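Enterotoxin SEN variant (Staphylococcus aureus, PDB 6KRY) probably acts as a superantigen toxin, as related staphylococcal enterotoxins do by bridging MHC class II molecules and T-cell receptors. Local coordinates at residues A[11-15]-A[16-20]; A[66-69]-A[70-74]; A[139-142]-A[143-146]. All coordinates share one frame; numbering follows the deposited sequence.

Contact 1 (A[11-15]-A[16-20]); sequences SDIDS and SKLFN
Ile13 and Leu18 meet across the first turn of helix 15-26, the CG2 methyl of Ile13 lying 3.8 Å from Leu18 CG. The two side chains cross at about a right angle, and Ile13 CD1 adds a looser touch on the CD2 branch of the leucine. The same CG2 methyl of Ile13 also lies along the CG-to-CE part of the Lys17 chain, 3.7 Å from Lys17 CG at its nearest, and is therefore held by two successive helical residues.

The polar part of the contact belongs to Asp14. Its OD2 accepts from Lys17 N at 3.1 Å, with an N-H...O angle of 142°, and the donor comes from above the carboxylate plane, 40° out of it. A chi1 of 162° swings CG away from the residue's own N to a place beside its carbonyl carbon, which brings OD2 over the opening turn. Asp14 O takes Leu18 N at 3.1 Å. Asp14 thus serves two amides, one with its side chain and one with its backbone, and its negative charge would probably be favoured by the helix dipole. Next along, Ser15 O receives Phe19 N at 3.0 Å.

Farther out, the extended chain of Lys17 leads its NZ away from this turn to hydrogen bonds with Ile195 O and Gly197 O, and Ile13 leans on Tyr193. Asp14 at the N-cap, bonded to the amide three residues on, together with the apolar pairing of the residue before the cap and the fourth residue after it, Ile13 with Leu18, makes a side-chain N-cap joined to a hydrophobic staple.

Contact 2 (A[66-69]-A[70-74]); sequences EFNS and SDLAN
Ser69 and Leu72 carry the polar side of this contact, at the N terminus of helix 70-76. Ser69 is the N-cap: its OG accepts from Leu72 N at 3.0 Å, with an N-H...O angle of 153°. A chi1 of 73° sets OG between the backbone N and the carbonyl carbon of Ser69, within reach of that amide. Two backbone bonds supplement the cap, both weak: Ser69 O takes Ala73 N at 3.4 Å and shares Leu72 N with the hydroxyl.

The apolar contacts come from Phe67, two residues before the cap. Phe67 CB lies 3.7 Å from Leu72 CB, the two side chains crossing obliquely, and Phe67 CD2 is 3.9 Å from Ala73 CB. One face of the Phe67 ring is overlain by the backbone carbon Leu72 C, 4.2 Å above the ring plane and offset toward the rim.

A polar atom meets a methyl where the amide oxygen Asn68 OD1 comes 3.3 Å from the Leu72 CD1 methyl.

In the OB-fold part of the chain, Phe67 lies between this helix and the sheet: its side chain also touches Val107 of strand 100-109 and Ile48 of strand 47-55. Glu66 ends strand 60-66 and bonds through its backbone to Leu103 and Gly105, fastening the start of the connection to strand 100-109.

Contact 3 (A[139-142]-A[143-146]); sequences TKKA and KVTV
Thr139 and Val144 come together through their first torsions: chi1 of -175° turns Thr139 OG1 away from its own N, and in Val144 chi1 of 67° places CG1 between the backbone N and the carbonyl carbon and leaves CG2 anti to the N. Thr139 OG1 lies 3.6 Å from Val144 CG2, at the corner between strands 130-139 and 143-145. The corner includes an ST turn, in which Thr139 OG1 accepts from Lys141 N, two residues on, at 3.3 Å with an N-H...O angle of 145°.

The hydroxyl is gripped twice, for Thr139 OG1 also hydrogen-bonds to Glu148 OE2. Lys141 NZ forms a salt bridge with Glu148 OE1; the one carboxylate of Glu148, on helix 146-161, thus holds the side chains at the two ends of the turn, Thr139 and Lys141. The pairing would probably favour the ionised forms of Lys141 and Glu148. Thr145 OG1, at the N-cap of that helix, hydrogen-bonds to the backbone N of Glu148.

Beyond the turn, Val144 bonds through its backbone to Val213, pairing strand 143-145 with the antiparallel strand 212-214 in the beta-grasp part of the chain. The bend at Ala142 brings Lys141 CB within 3.2 Å of Lys143 O.

How the contacts relate
From the N terminus the three contacts follow in series, none nesting within or crossing another; contacts 1 and 2 each close the first turn of a helix, and contact 3 closes the corner between two strands. Contact 1 starts helix 15-26 and, through Lys17 and Ile13, ties the N-terminal segment to the 193-197 region. Contact 2 joins the end of strand 60-66 to helix 70-76 in the OB-fold part. Contact 3 turns strand 130-139 into strand 143-145 just before helix 146-161, in the beta-grasp part. Contacts 2 and 3 approach to about 8 Å between nearest atoms without touching, whereas the centres of contacts 1 and 3 are about 31 Å apart, on opposite sides of the chain's centre.

Contact 1 (A[11-15]-A[16-20])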
loop_
_atom_site.group_PDB
_atom_site.type_symbol
_atom_site.label_atom_id
_atom_site.label_comp_id
_atom_site.label_asym_id
_atom_site.label_seq_id
_atom_site.Cartn_x
_atom_site.Cartn_y
_atom_site.Cartn_z
ATOM N N SER A 11 5.489 -19.488 7.991
ATOM C CA SER A 11 5.295 -20.913 7.679
ATOM C C SER A 11 3.824 -21.329 7.777
ATOM O O SER A 11 3.481 -22.390 7.328
ATOM C CB SER A 11 6.140 -21.769 8.542
ATOM O OG SER A 11 5.779 -21.595 9.897
ATOM N N ASP A 12 2.948 -20.495 8.335
ATOM C CA ASP A 12 1.494 -20.772 8.381
ATOM C C ASP A 12 0.740 -20.216 7.163
ATOM O O ASP A 12 -0.509 -20.280 7.116
ATOM C CB ASP A 12 0.864 -20.167 9.639
ATOM C CG ASP A 12 1.229 -20.926 10.900
ATOM O OD1 ASP A 12 1.708 -22.075 10.777
ATOM O OD2 ASP A 12 1.053 -20.356 11.995
ATOM N N ILE A 13 1.455 -19.556 6.241
ATOM C CA ILE A 13 0.851 -19.011 5.060
ATOM C C ILE A 13 0.966 -20.076 3.967
ATOM O O ILE A 13 2.034 -20.647 3.767
ATOM C CB ILE A 13 1.478 -17.676 4.632
ATOM C CG1 ILE A 13 1.369 -16.625 5.737
ATOM C CG2 ILE A 13 0.821 -17.194 3.354
ATOM C CD1 ILE A 13 1.930 -15.302 5.328
ATOM N N ASP A 14 -0.168 -20.379 3.342
ATOM C CA ASP A 14 -0.253 -21.286 2.222
ATOM C C ASP A 14 0.821 -20.929 1.172
ATOM O O ASP A 14 1.024 -19.764 0.863
ATOM C CB ASP A 14 -1.693 -21.187 1.722
ATOM C CG ASP A 14 -1.929 -21.692 0.325
ATOM O OD1 ASP A 14 -1.971 -22.931 0.170
ATOM O OD2 ASP A 14 -2.113 -20.835 -0.591
ATOM N N SER A 15 1.506 -21.932 0.610
ATOM C CA SER A 15 2.538 -21.669 -0.361
ATOM C C SER A 15 2.000 -20.890 -1.572
ATOM O O SER A 15 2.700 -20.028 -2.056
ATOM C CB SER A 15 3.228 -22.928 -0.822
ATOM O OG SER A 15 3.906 -23.546 0.256
ATOM N N SER A 16 0.774 -21.170 -2.040
ATOM C CA SER A 16 0.239 -20.408 -3.210
ATOM C C SER A 16 0.107 -18.911 -2.895
ATOM O O SER A 16 0.335 -18.028 -3.745
ATOM C CB SER A 16 -1.053 -20.996 -3.731
ATOM O OG SER A 16 -0.816 -22.302 -4.281
ATOM N N LYS A 17 -0.308 -18.605 -1.671
ATOM C CA LYS A 17 -0.432 -17.242 -1.243
ATOM C C LYS A 17 0.933 -16.538 -1.207
ATOM O O LYS A 17 1.044 -15.404 -1.605
ATOM C CB LYS A 17 -1.178 -17.258 0.076
ATOM C CG LYS A 17 -1.439 -15.913 0.727
ATOM C CD LYS A 17 -2.489 -16.027 1.794
ATOM C CE LYS A 17 -2.517 -14.862 2.761
ATOM N NZ LYS A 17 -3.631 -15.003 3.729
ATOM N N LEU A 18 1.956 -17.174 -0.649
ATOM C CA LEU A 18 3.274 -16.567 -0.640
ATOM C C LEU A 18 3.753 -16.309 -2.066
ATOM O O LEU A 18 4.394 -15.292 -2.356
ATOM C CB LEU A 18 4.254 -17.510 0.064
ATOM C CG LEU A 18 4.111 -17.596 1.573
ATOM C CD1 LEU A 18 5.124 -18.586 2.125
ATOM C CD2 LEU A 18 4.283 -16.214 2.202
ATOM N N PHE A 19 3.433 -17.229 -2.981
ATOM C CA PHE A 19 3.824 -17.069 -4.373
ATOM C C PHE A 19 3.187 -15.807 -4.997
ATOM O O PHE A 19 3.834 -14.992 -5.678
ATOM C CB PHE A 19 3.414 -18.328 -5.132
ATOM C CG PHE A 19 3.831 -18.393 -6.567
ATOM C CD1 PHE A 19 5.167 -18.325 -6.938
ATOM C CD2 PHE A 19 2.899 -18.673 -7.543
ATOM C CE1 PHE A 19 5.560 -18.477 -8.265
ATOM C CE2 PHE A 19 3.298 -18.850 -8.863
ATOM C CZ PHE A 19 4.613 -18.701 -9.232
ATOM N N ASN A 20 1.888 -15.639 -4.777
ATOM C CA ASN A 20 1.148 -14.441 -5.260
ATOM C C ASN A 20 1.628 -13.164 -4.543
ATOM O O ASN A 20 1.801 -12.157 -5.215
ATOM C CB ASN A 20 -0.351 -14.636 -5.097
ATOM C CG ASN A 20 -0.857 -15.624 -6.125
ATOM O OD1 ASN A 20 -1.399 -16.664 -5.782
ATOM N ND2 ASN A 20 -0.580 -15.348 -7.380
#

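Contact 2 (A[66-69]-A[70-74])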
loop_
_atom_site.group_PDB
_atom_site.type_symbol
_atom_site.label_atom_id
_atom_site.label_comp_id
_atom_site.label_asym_id
_atom_site.label_seq_id
_atom_site.Cartn_x
_atom_site.Cartn_y
_atom_site.Cartn_z
ATOM N N GLU A 66 -11.871 1.887 -4.248
ATOM C CA GLU A 66 -12.786 1.437 -3.220
ATOM C C GLU A 66 -12.309 1.943 -1.851
ATOM O O GLU A 66 -11.145 1.723 -1.473
ATOM C CB GLU A 66 -12.879 -0.091 -3.218
ATOM C CG GLU A 66 -13.406 -0.683 -4.509
ATOM C CD GLU A 66 -13.183 -2.187 -4.735
ATOM O OE1 GLU A 66 -14.175 -2.878 -5.076
ATOM O OE2 GLU A 66 -12.007 -2.653 -4.669
ATOM N N PHE A 67 -13.242 2.557 -1.104
ATOM C CA PHE A 67 -13.024 3.083 0.218
ATOM C C PHE A 67 -13.945 2.324 1.170
ATOM O O PHE A 67 -14.851 1.649 0.679
ATOM C CB PHE A 67 -13.373 4.551 0.330
ATOM C CG PHE A 67 -12.607 5.465 -0.587
ATOM C CD1 PHE A 67 -11.295 5.810 -0.316
ATOM C CD2 PHE A 67 -13.215 5.982 -1.723
ATOM C CE1 PHE A 67 -10.596 6.629 -1.191
ATOM C CE2 PHE A 67 -12.520 6.801 -2.598
ATOM C CZ PHE A 67 -11.220 7.141 -2.306
ATOM N N ASN A 68 -13.746 2.507 2.474
ATOM C CA ASN A 68 -14.505 1.751 3.470
ATOM C C ASN A 68 -15.755 2.548 3.889
ATOM O O ASN A 68 -16.488 2.075 4.750
ATOM C CB ASN A 68 -13.678 1.321 4.683
ATOM C CG ASN A 68 -13.239 2.460 5.587
ATOM O OD1 ASN A 68 -13.497 3.629 5.315
ATOM N ND2 ASN A 68 -12.576 2.141 6.688
ATOM N N SER A 69 -16.037 3.680 3.238
ATOM C CA SER A 69 -17.205 4.511 3.596
ATOM C C SER A 69 -17.600 5.395 2.420
ATOM O O SER A 69 -16.736 5.813 1.647
ATOM C CB SER A 69 -16.925 5.370 4.827
ATOM O OG SER A 69 -16.033 6.452 4.521
ATOM N N SER A 70 -18.888 5.759 2.386
ATOM C CA SER A 70 -19.437 6.748 1.508
ATOM C C SER A 70 -18.817 8.111 1.800
ATOM O O SER A 70 -18.572 8.928 0.916
ATOM C CB SER A 70 -20.959 6.794 1.660
ATOM O OG SER A 70 -21.519 5.633 1.084
ATOM N N ASP A 71 -18.587 8.382 3.083
ATOM C CA ASP A 71 -17.918 9.614 3.504
ATOM C C ASP A 71 -16.580 9.826 2.777
ATOM O O ASP A 71 -16.298 10.941 2.285
ATOM C CB ASP A 71 -17.710 9.607 5.017
ATOM C CG ASP A 71 -18.655 10.575 5.702
ATOM O OD1 ASP A 71 -18.450 11.821 5.508
ATOM O OD2 ASP A 71 -19.587 10.094 6.409
ATOM N N LEU A 72 -15.749 8.774 2.693
ATOM C CA LEU A 72 -14.436 8.914 2.043
ATOM C C LEU A 72 -14.627 9.164 0.554
ATOM O O LEU A 72 -13.998 10.056 -0.045
ATOM C CB LEU A 72 -13.574 7.667 2.274
ATOM C CG LEU A 72 -12.793 7.596 3.575
ATOM C CD1 LEU A 72 -12.159 6.223 3.746
ATOM C CD2 LEU A 72 -11.724 8.679 3.658
ATOM N N ALA A 73 -15.512 8.402 -0.095
ATOM C CA ALA A 73 -15.730 8.624 -1.506
ATOM C C ALA A 73 -16.163 10.087 -1.783
ATOM O O ALA A 73 -15.685 10.740 -2.704
ATOM C CB ALA A 73 -16.727 7.589 -2.015
ATOM N N ASN A 74 -17.065 10.619 -0.956
ATOM C CA ASN A 74 -17.603 11.978 -1.086
ATOM C C ASN A 74 -16.500 13.030 -0.936
ATOM O O ASN A 74 -16.579 14.055 -1.570
ATOM C CB ASN A 74 -18.743 12.190 -0.086
ATOM C CG ASN A 74 -19.992 11.478 -0.550
ATOM O OD1 ASN A 74 -20.086 11.080 -1.702
ATOM N ND2 ASN A 74 -20.954 11.301 0.335
#

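Contact 3 (A[139-142]-A[143-146])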
loop_
_atom_site.group_PDB
_atom_site.type_symbol
_atom_site.label_atom_id
_atom_site.label_comp_id
_atom_site.label_asym_id
_atom_site.label_seq_id
_atom_site.Cartn_x
_atom_site.Cartn_y
_atom_site.Cartn_z
ATOM N N THR A 139 8.706 10.638 -0.959
ATOM C CA THR A 139 7.388 11.026 -1.487
ATOM C C THR A 139 7.438 12.510 -1.844
ATOM O O THR A 139 8.220 13.270 -1.256
ATOM C CB THR A 139 6.244 10.722 -0.512
ATOM O OG1 THR A 139 4.981 11.002 -1.107
ATOM C CG2 THR A 139 6.324 11.506 0.775
ATOM N N LYS A 140 6.583 12.884 -2.783
ATOM C CA LYS A 140 6.450 14.262 -3.181
ATOM C C LYS A 140 5.211 14.900 -2.551
ATOM O O LYS A 140 4.841 16.014 -2.931
ATOM C CB LYS A 140 6.384 14.370 -4.706
ATOM C CG LYS A 140 7.743 14.553 -5.368
ATOM C CD LYS A 140 8.030 15.990 -5.819
ATOM C CE LYS A 140 9.256 16.072 -6.711
ATOM N NZ LYS A 140 9.340 17.369 -7.424
ATOM N N LYS A 141 4.591 14.219 -1.597
ATOM C CA LYS A 141 3.284 14.590 -1.045
ATOM C C LYS A 141 3.421 15.015 0.405
ATOM O O LYS A 141 4.111 14.341 1.159
ATOM C CB LYS A 141 2.338 13.397 -1.117
ATOM C CG LYS A 141 2.194 12.808 -2.516
ATOM C CD LYS A 141 1.262 11.614 -2.601
ATOM C CE LYS A 141 1.078 11.183 -4.046
ATOM N NZ LYS A 141 0.678 9.785 -4.177
ATOM N N ALA A 142 2.763 16.124 0.768
ATOM C CA ALA A 142 2.773 16.626 2.157
ATOM C C ALA A 142 1.955 15.687 3.050
ATOM O O ALA A 142 2.407 15.276 4.108
ATOM C CB ALA A 142 2.278 18.049 2.233
ATOM N N LYS A 143 0.746 15.358 2.585
ATOM C CA LYS A 143 -0.107 14.318 3.084
ATOM C C LYS A 143 0.062 13.105 2.176
ATOM O O LYS A 143 -0.140 13.236 0.975
ATOM C CB LYS A 143 -1.587 14.712 3.046
ATOM C CG LYS A 143 -2.000 15.780 4.043
ATOM C CD LYS A 143 -3.493 15.910 4.151
ATOM C CE LYS A 143 -3.818 17.017 5.119
ATOM N NZ LYS A 143 -5.275 17.234 5.264
ATOM N N VAL A 144 0.355 11.945 2.780
ATOM C CA VAL A 144 0.699 10.716 2.049
ATOM C C VAL A 144 -0.075 9.561 2.677
ATOM O O VAL A 144 -0.306 9.549 3.890
ATOM C CB VAL A 144 2.224 10.476 2.026
ATOM C CG1 VAL A 144 2.795 10.164 3.400
ATOM C CG2 VAL A 144 2.645 9.390 1.052
ATOM N N THR A 145 -0.536 8.626 1.848
ATOM C CA THR A 145 -1.224 7.475 2.429
ATOM C C THR A 145 -0.202 6.520 3.052
ATOM O O THR A 145 0.943 6.378 2.579
ATOM C CB THR A 145 -2.109 6.695 1.463
ATOM O OG1 THR A 145 -1.257 6.120 0.479
ATOM C CG2 THR A 145 -3.199 7.588 0.894
ATOM N N VAL A 146 -0.648 5.881 4.137
ATOM C CA VAL A 146 0.138 4.825 4.718
ATOM C C VAL A 146 0.410 3.760 3.647
ATOM O O VAL A 146 1.510 3.178 3.579
ATOM C CB VAL A 146 -0.543 4.292 5.999
ATOM C CG1 VAL A 146 0.171 3.071 6.533
ATOM C CG2 VAL A 146 -0.580 5.362 7.082
#